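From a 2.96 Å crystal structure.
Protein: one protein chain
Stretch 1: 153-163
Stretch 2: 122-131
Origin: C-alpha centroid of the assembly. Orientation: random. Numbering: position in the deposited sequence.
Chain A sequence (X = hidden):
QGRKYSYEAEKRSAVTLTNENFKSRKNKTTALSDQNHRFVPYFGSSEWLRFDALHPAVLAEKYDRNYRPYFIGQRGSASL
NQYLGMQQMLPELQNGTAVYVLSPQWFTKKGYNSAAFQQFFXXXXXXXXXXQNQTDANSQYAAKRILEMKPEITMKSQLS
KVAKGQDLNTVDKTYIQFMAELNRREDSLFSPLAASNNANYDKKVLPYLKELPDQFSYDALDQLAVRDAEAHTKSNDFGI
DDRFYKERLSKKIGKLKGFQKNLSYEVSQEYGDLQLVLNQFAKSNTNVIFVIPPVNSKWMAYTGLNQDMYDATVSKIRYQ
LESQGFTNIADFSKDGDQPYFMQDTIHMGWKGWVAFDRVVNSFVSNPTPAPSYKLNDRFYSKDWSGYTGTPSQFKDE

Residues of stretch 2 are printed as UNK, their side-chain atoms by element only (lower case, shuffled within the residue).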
ATOM      1  N   ILE A 153       4.166 -24.951   5.178  1.00 52.06           N
ATOM      2  CA  ILE A 153       2.956 -24.354   4.640  1.00 55.73           C
ATOM      3  C   ILE A 153       1.923 -25.464   4.520  1.00 57.14           C
ATOM      4  O   ILE A 153       2.269 -26.628   4.292  1.00 58.18           O
ATOM      5  CB  ILE A 153       3.251 -23.707   3.271  1.00 53.01           C
ATOM      6  CG1 ILE A 153       2.199 -22.711   2.801  1.00 56.07           C
ATOM      7  CG2 ILE A 153       3.369 -24.745   2.226  1.00 54.64           C
ATOM      8  CD1 ILE A 153       2.213 -21.436   3.471  1.00 54.30           C
ATOM      9  N   THR A 154       0.650 -25.120   4.683  1.00 56.14           N
ATOM     10  CA  THR A 154      -0.317 -26.134   4.322  1.00 57.69           C
ATOM     11  C   THR A 154      -0.472 -26.116   2.814  1.00 59.57           C
ATOM     12  O   THR A 154      -0.113 -25.144   2.153  1.00 60.79           O
ATOM     13  CB  THR A 154      -1.651 -25.890   5.002  1.00 65.35           C
ATOM     14  OG1 THR A 154      -2.371 -27.135   5.154  1.00 59.84           O
ATOM     15  CG2 THR A 154      -2.471 -24.885   4.190  1.00 57.71           C
ATOM     16  N   MET A 155      -1.002 -27.205   2.262  1.00 59.16           N
ATOM     17  CA  MET A 155      -1.166 -27.319   0.803  1.00 58.10           C
ATOM     18  C   MET A 155       0.157 -27.059   0.088  1.00 59.05           C
ATOM     19  O   MET A 155       0.210 -26.385  -0.943  1.00 62.61           O
ATOM     20  CB  MET A 155      -2.257 -26.374   0.279  1.00 53.76           C
ATOM     21  CG  MET A 155      -3.647 -26.681   0.805  1.00 65.50           C
ATOM     22  SD  MET A 155      -4.953 -25.597   0.176  1.00 66.48           S
ATOM     23  CE  MET A 155      -5.202 -24.447   1.543  1.00 65.23           C
ATOM     24  N   LYS A 156       1.244 -27.578   0.665  1.00 57.93           N
ATOM     25  CA  LYS A 156       2.562 -27.360   0.081  1.00 54.26           C
ATOM     26  C   LYS A 156       2.695 -28.060  -1.263  1.00 56.86           C
ATOM     27  O   LYS A 156       3.349 -27.534  -2.170  1.00 60.56           O
ATOM     28  CB  LYS A 156       3.657 -27.839   1.029  1.00 51.88           C
ATOM     29  CG  LYS A 156       5.048 -27.278   0.740  1.00 45.59           C
ATOM     30  CD  LYS A 156       6.133 -27.960   1.596  1.00 51.82           C
ATOM     31  CE  LYS A 156       7.548 -27.725   1.011  1.00 61.68           C
ATOM     32  NZ  LYS A 156       8.597 -28.750   1.387  1.00 61.01           N
ATOM     33  N   SER A 157       2.118 -29.255  -1.416  1.00 56.42           N
ATOM     34  CA  SER A 157       2.299 -29.952  -2.683  1.00 53.91           C
ATOM     35  C   SER A 157       1.719 -29.123  -3.814  1.00 62.00           C
ATOM     36  O   SER A 157       2.392 -28.870  -4.824  1.00 65.13           O
ATOM     37  CB  SER A 157       1.662 -31.337  -2.647  1.00 50.36           C
ATOM     38  OG  SER A 157       0.402 -31.312  -3.284  1.00 59.60           O
ATOM     39  N   GLN A 158       0.487 -28.639  -3.628  1.00 57.76           N
ATOM     40  CA  GLN A 158      -0.159 -27.832  -4.654  1.00 59.22           C
ATOM     41  C   GLN A 158       0.655 -26.592  -4.977  1.00 59.31           C
ATOM     42  O   GLN A 158       0.804 -26.230  -6.147  1.00 63.17           O
ATOM     43  CB  GLN A 158      -1.559 -27.441  -4.204  1.00 56.82           C
ATOM     44  CG  GLN A 158      -2.507 -28.607  -4.105  1.00 62.50           C
ATOM     45  CD  GLN A 158      -2.319 -29.397  -2.843  1.00 61.74           C
ATOM     46  OE1 GLN A 158      -1.428 -29.106  -2.033  1.00 62.06           O
ATOM     47  NE2 GLN A 158      -3.156 -30.410  -2.657  1.00 59.76           N
ATOM     48  N   LEU A 159       1.169 -25.912  -3.955  1.00 52.56           N
ATOM     49  CA  LEU A 159       2.009 -24.750  -4.209  1.00 49.66           C
ATOM     50  C   LEU A 159       3.252 -25.117  -4.995  1.00 54.30           C
ATOM     51  O   LEU A 159       3.731 -24.316  -5.803  1.00 56.04           O
ATOM     52  CB  LEU A 159       2.408 -24.098  -2.899  1.00 50.69           C
ATOM     53  CG  LEU A 159       1.462 -22.981  -2.494  1.00 52.19           C
ATOM     54  CD1 LEU A 159       1.745 -22.654  -1.035  1.00 56.56           C
ATOM     55  CD2 LEU A 159       1.599 -21.760  -3.421  1.00 43.71           C
ATOM     56  N   SER A 160       3.786 -26.317  -4.781  1.00 55.30           N
ATOM     57  CA  SER A 160       4.956 -26.737  -5.546  1.00 59.78           C
ATOM     58  C   SER A 160       4.586 -27.026  -7.004  1.00 59.60           C
ATOM     59  O   SER A 160       5.348 -26.692  -7.929  1.00 50.78           O
ATOM     60  CB  SER A 160       5.595 -27.949  -4.867  1.00 57.13           C
ATOM     61  OG  SER A 160       5.964 -27.621  -3.535  1.00 49.70           O
ATOM     62  N   LYS A 161       3.405 -27.620  -7.220  1.00 57.16           N
ATOM     63  CA  LYS A 161       2.914 -27.852  -8.577  1.00 58.66           C
ATOM     64  C   LYS A 161       2.670 -26.531  -9.300  1.00 60.45           C
ATOM     65  O   LYS A 161       3.030 -26.367 -10.472  1.00 63.60           O
ATOM     66  CB  LYS A 161       1.627 -28.668  -8.544  1.00 58.34           C
ATOM     67  CG  LYS A 161       1.805 -30.154  -8.483  1.00 62.52           C
ATOM     68  CD  LYS A 161       0.450 -30.829  -8.690  1.00 63.94           C
ATOM     69  CE  LYS A 161       0.534 -32.346  -8.564  1.00 50.38           C
ATOM     70  NZ  LYS A 161      -0.817 -32.989  -8.517  1.00 66.90           N
ATOM     71  N   VAL A 162       2.047 -25.576  -8.619  1.00 58.27           N
ATOM     72  CA  VAL A 162       1.844 -24.270  -9.227  1.00 60.78           C
ATOM     73  C   VAL A 162       3.180 -23.580  -9.472  1.00 56.66           C
ATOM     74  O   VAL A 162       3.365 -22.911 -10.498  1.00 55.29           O
ATOM     75  CB  VAL A 162       0.898 -23.431  -8.353  1.00 54.30           C
ATOM     76  CG1 VAL A 162       0.691 -22.023  -8.938  1.00 50.52           C
ATOM     77  CG2 VAL A 162      -0.424 -24.171  -8.218  1.00 52.92           C
ATOM     78  N   ALA A 163       4.145 -23.754  -8.563  1.00 54.01           N
ATOM     79  CA  ALA A 163       5.387 -22.999  -8.681  1.00 60.74           C
ATOM     80  C   ALA A 163       6.289 -23.563  -9.768  1.00 61.27           C
ATOM     81  O   ALA A 163       7.117 -22.829 -10.328  1.00 63.04           O
ATOM     82  CB  ALA A 163       6.127 -22.951  -7.346  1.00 52.17           C
ATOM     83  N   UNK A 122      -2.949 -15.215   5.200  1.00 48.28           N
ATOM     84  CA  UNK A 122      -3.721 -16.247   5.902  1.00 43.56           C
ATOM     85  C   UNK A 122      -4.155 -17.305   4.903  1.00 45.53           C
ATOM     86  O   UNK A 122      -3.887 -17.199   3.707  1.00 44.23           O
ATOM     87  o   UNK A 122      -6.213 -15.533   4.589  1.00 42.62           O
ATOM     88  c   UNK A 122      -4.926 -15.669   6.666  1.00 40.20           C
ATOM     89  c   UNK A 122      -6.061 -15.162   5.764  1.00 42.48           C
ATOM     90  n   UNK A 122      -6.882 -14.299   6.343  1.00 50.04           N
ATOM     91  N   UNK A 123      -4.854 -18.324   5.384  1.00 44.88           N
ATOM     92  CA  UNK A 123      -5.170 -19.410   4.476  1.00 43.83           C
ATOM     93  C   UNK A 123      -6.351 -19.097   3.576  1.00 45.10           C
ATOM     94  O   UNK A 123      -6.540 -19.787   2.565  1.00 47.74           O
ATOM     95  o   UNK A 123      -3.024 -20.864   5.325  1.00 48.70           O
ATOM     96  c   UNK A 123      -4.114 -21.370   5.644  1.00 50.69           C
ATOM     97  n   UNK A 123      -4.214 -22.519   6.328  1.00 60.44           N
ATOM     98  c   UNK A 123      -5.413 -20.692   5.253  1.00 45.27           C
ATOM     99  N   UNK A 124      -7.129 -18.060   3.888  1.00 43.75           N
ATOM    100  CA  UNK A 124      -8.161 -17.640   2.948  1.00 45.35           C
ATOM    101  C   UNK A 124      -7.520 -17.060   1.701  1.00 44.93           C
ATOM    102  O   UNK A 124      -7.910 -17.402   0.579  1.00 46.11           O
ATOM    103  c   UNK A 124      -9.121 -16.637   3.603  1.00 50.05           C
ATOM    104  o   UNK A 124     -10.478 -16.798   1.580  1.00 53.05           O
ATOM    105  o   UNK A 124     -11.011 -15.261   3.052  1.00 46.27           O
ATOM    106  c   UNK A 124     -10.283 -16.209   2.674  1.00 50.47           C
ATOM    107  N   UNK A 125      -6.508 -16.203   1.879  1.00 46.72           N
ATOM    108  CA  UNK A 125      -5.768 -15.664   0.733  1.00 45.27           C
ATOM    109  C   UNK A 125      -5.125 -16.771  -0.098  1.00 42.89           C
ATOM    110  O   UNK A 125      -5.155 -16.729  -1.330  1.00 45.97           O
ATOM    111  c   UNK A 125      -4.715 -14.673   1.214  1.00 42.60           C
ATOM    112  n   UNK A 125      -4.814 -11.657   3.402  1.00 39.45           N
ATOM    113  c   UNK A 125      -5.305 -13.410   1.817  1.00 42.51           C
ATOM    114  c   UNK A 125      -4.306 -12.627   2.653  1.00 40.83           C
ATOM    115  o   UNK A 125      -3.102 -12.908   2.655  1.00 42.00           O
ATOM    116  N   UNK A 126      -4.592 -17.803   0.556  1.00 48.43           N
ATOM    117  CA  UNK A 126      -3.927 -18.878  -0.177  1.00 46.44           C
ATOM    118  C   UNK A 126      -4.919 -19.737  -0.949  1.00 51.05           C
ATOM    119  O   UNK A 126      -4.691 -20.041  -2.126  1.00 55.43           O
ATOM    120  c   UNK A 126      -0.889 -20.307  -0.161  1.00 52.55           C
ATOM    121  c   UNK A 126      -3.118 -19.749   0.769  1.00 45.22           C
ATOM    122  c   UNK A 126      -2.412 -22.163   0.624  1.00 52.09           C
ATOM    123  c   UNK A 126      -2.323 -20.778  -0.026  1.00 50.15           C
ATOM    124  N   UNK A 127      -6.001 -20.175  -0.295  1.00 48.17           N
ATOM    125  CA  UNK A 127      -7.033 -20.933  -1.002  1.00 46.98           C
ATOM    126  C   UNK A 127      -7.653 -20.118  -2.133  1.00 49.56           C
ATOM    127  O   UNK A 127      -7.912 -20.646  -3.218  1.00 54.11           O
ATOM    128  o   UNK A 127      -8.940 -20.250   0.311  1.00 60.98           O
ATOM    129  c   UNK A 127      -8.117 -21.374  -0.029  1.00 52.75           C
ATOM    130  N   UNK A 128      -7.925 -18.837  -1.904  1.00 51.97           N
ATOM    131  CA  UNK A 128      -8.354 -18.010  -3.021  1.00 58.81           C
ATOM    132  C   UNK A 128      -7.339 -18.095  -4.145  1.00 56.21           C
ATOM    133  O   UNK A 128      -7.698 -18.333  -5.302  1.00 60.15           O
ATOM    134  c   UNK A 128      -8.553 -16.559  -2.576  1.00 53.29           C
ATOM    135  o   UNK A 128      -9.630 -16.462  -1.657  1.00 59.89           O
ATOM    136  N   UNK A 129      -6.074 -17.866  -3.811  1.00 47.50           N
ATOM    137  CA  UNK A 129      -4.993 -17.877  -4.793  1.00 53.63           C
ATOM    138  C   UNK A 129      -4.924 -19.147  -5.636  1.00 58.79           C
ATOM    139  O   UNK A 129      -4.811 -19.083  -6.860  1.00 59.10           O
ATOM    140  c   UNK A 129      -0.263 -18.247  -6.656  1.00 56.03           C
ATOM    141  c   UNK A 129      -1.528 -18.836  -4.713  1.00 51.29           C
ATOM    142  c   UNK A 129      -2.276 -17.069  -6.125  1.00 53.25           C
ATOM    143  c   UNK A 129      -2.460 -17.852  -4.997  1.00 52.66           C
ATOM    144  c   UNK A 129      -3.647 -17.640  -4.102  1.00 51.21           C
ATOM    145  c   UNK A 129      -1.186 -17.262  -6.951  1.00 56.88           C
ATOM    146  c   UNK A 129      -0.435 -19.036  -5.535  1.00 53.77           C
ATOM    147  N   UNK A 130      -4.986 -20.297  -4.976  1.00 56.36           N
ATOM    148  CA  UNK A 130      -4.906 -21.580  -5.665  1.00 53.74           C
ATOM    149  C   UNK A 130      -6.183 -21.847  -6.446  1.00 58.40           C
ATOM    150  O   UNK A 130      -6.142 -22.460  -7.516  1.00 63.59           O
ATOM    151  c   UNK A 130      -4.615 -22.698  -4.656  1.00 53.28           C
ATOM    152  c   UNK A 130      -3.228 -22.659  -3.984  1.00 52.59           C
ATOM    153  c   UNK A 130      -2.137 -23.082  -4.950  1.00 47.82           C
ATOM    154  c   UNK A 130      -3.170 -23.494  -2.709  1.00 48.70           C
ATOM    155  N   UNK A 131      -7.312 -21.343  -5.956  1.00 54.82           N
ATOM    156  CA  UNK A 131      -8.570 -21.554  -6.647  1.00 60.77           C
ATOM    157  C   UNK A 131      -8.548 -20.955  -8.055  1.00 71.82           C
ATOM    158  O   UNK A 131      -9.085 -21.550  -8.997  1.00 74.73           O
ATOM    159  o   UNK A 131     -10.255 -22.012  -4.994  1.00 60.21           O
ATOM    160  c   UNK A 131      -9.700 -20.978  -5.798  1.00 56.07           C
TER

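Position 122 has four side-chain atoms beyond CA: two carbons, the second carrying one oxygen and one nitrogen. It touches nothing on stretch 1. The backbone N of position 125 donates to the oxygen, as expected of an N-cap. The residue is Asn122, and N of 125 lies 2.8 Å from Asn122 OD1.

Position 123 has the same makeup, two carbons with one oxygen and one nitrogen on the second. CB points toward stretch 1, and the nitrogen comes 3.6 Å from Thr154 CG2. This is Asn123. The contact is not a hydrogen bond, since CG2 is a methyl.

Position 124 has two carbons, the second carrying two oxygens. That is a carboxylate, out of reach of stretch 1 and hydrogen-bonded elsewhere in the structure. The residue is Asp124.

Position 125 has three carbons, the third carrying an oxygen and a nitrogen. It is buried but does not reach stretch 1. The residue is Gln125. Its OE1 accepts a weak bond from Asn122 N at 3.4 Å.

Position 126 has four carbons, forked at the second. One branch end lies 3.7 Å from Met155 CE, and the other 3.6 Å from Leu159 CD1. The residue is Leu126, and those ends are CD2 and CD1 respectively.

Position 127 has one carbon and one oxygen. CB points sideways, and the side chain makes no close contact with stretch 1. This is Ser127. Its OG donates to Asp124 O at 3.0 Å.

Position 128 also has one carbon and one oxygen, out of reach of stretch 1. This is Ser128. Its OG likewise donates to Asp124 O at 3.0 Å.

Position 129 has one carbon followed by a ring of six carbons. Leu159 CD2 meets the ring at its edge. The residue is Phe129, with CE2 4.0 Å from Leu159 CD2.

Position 130 has four carbons, forked at the second. It packs against Met155, Leu159 and Val162. The residue is Leu130. CD1 lies 4.0 Å from Met155 SD, and CD2 lies 3.8 Å from Val162 CG2.

Position 131 has one carbon and one oxygen, out of reach of stretch 1. The residue is Ser131.

The contact works by apolar packing, with no hydrogen bonds across it. The helix axes cross at 44° and approach to 11.3 Å, so side chains fill the space between them. Leu126 and Leu130, one turn apart, both touch Met155 and Leu159. Together the stretches bury 423 Å².

Stretch 2, residues 122-131: NNDQLSSFLS
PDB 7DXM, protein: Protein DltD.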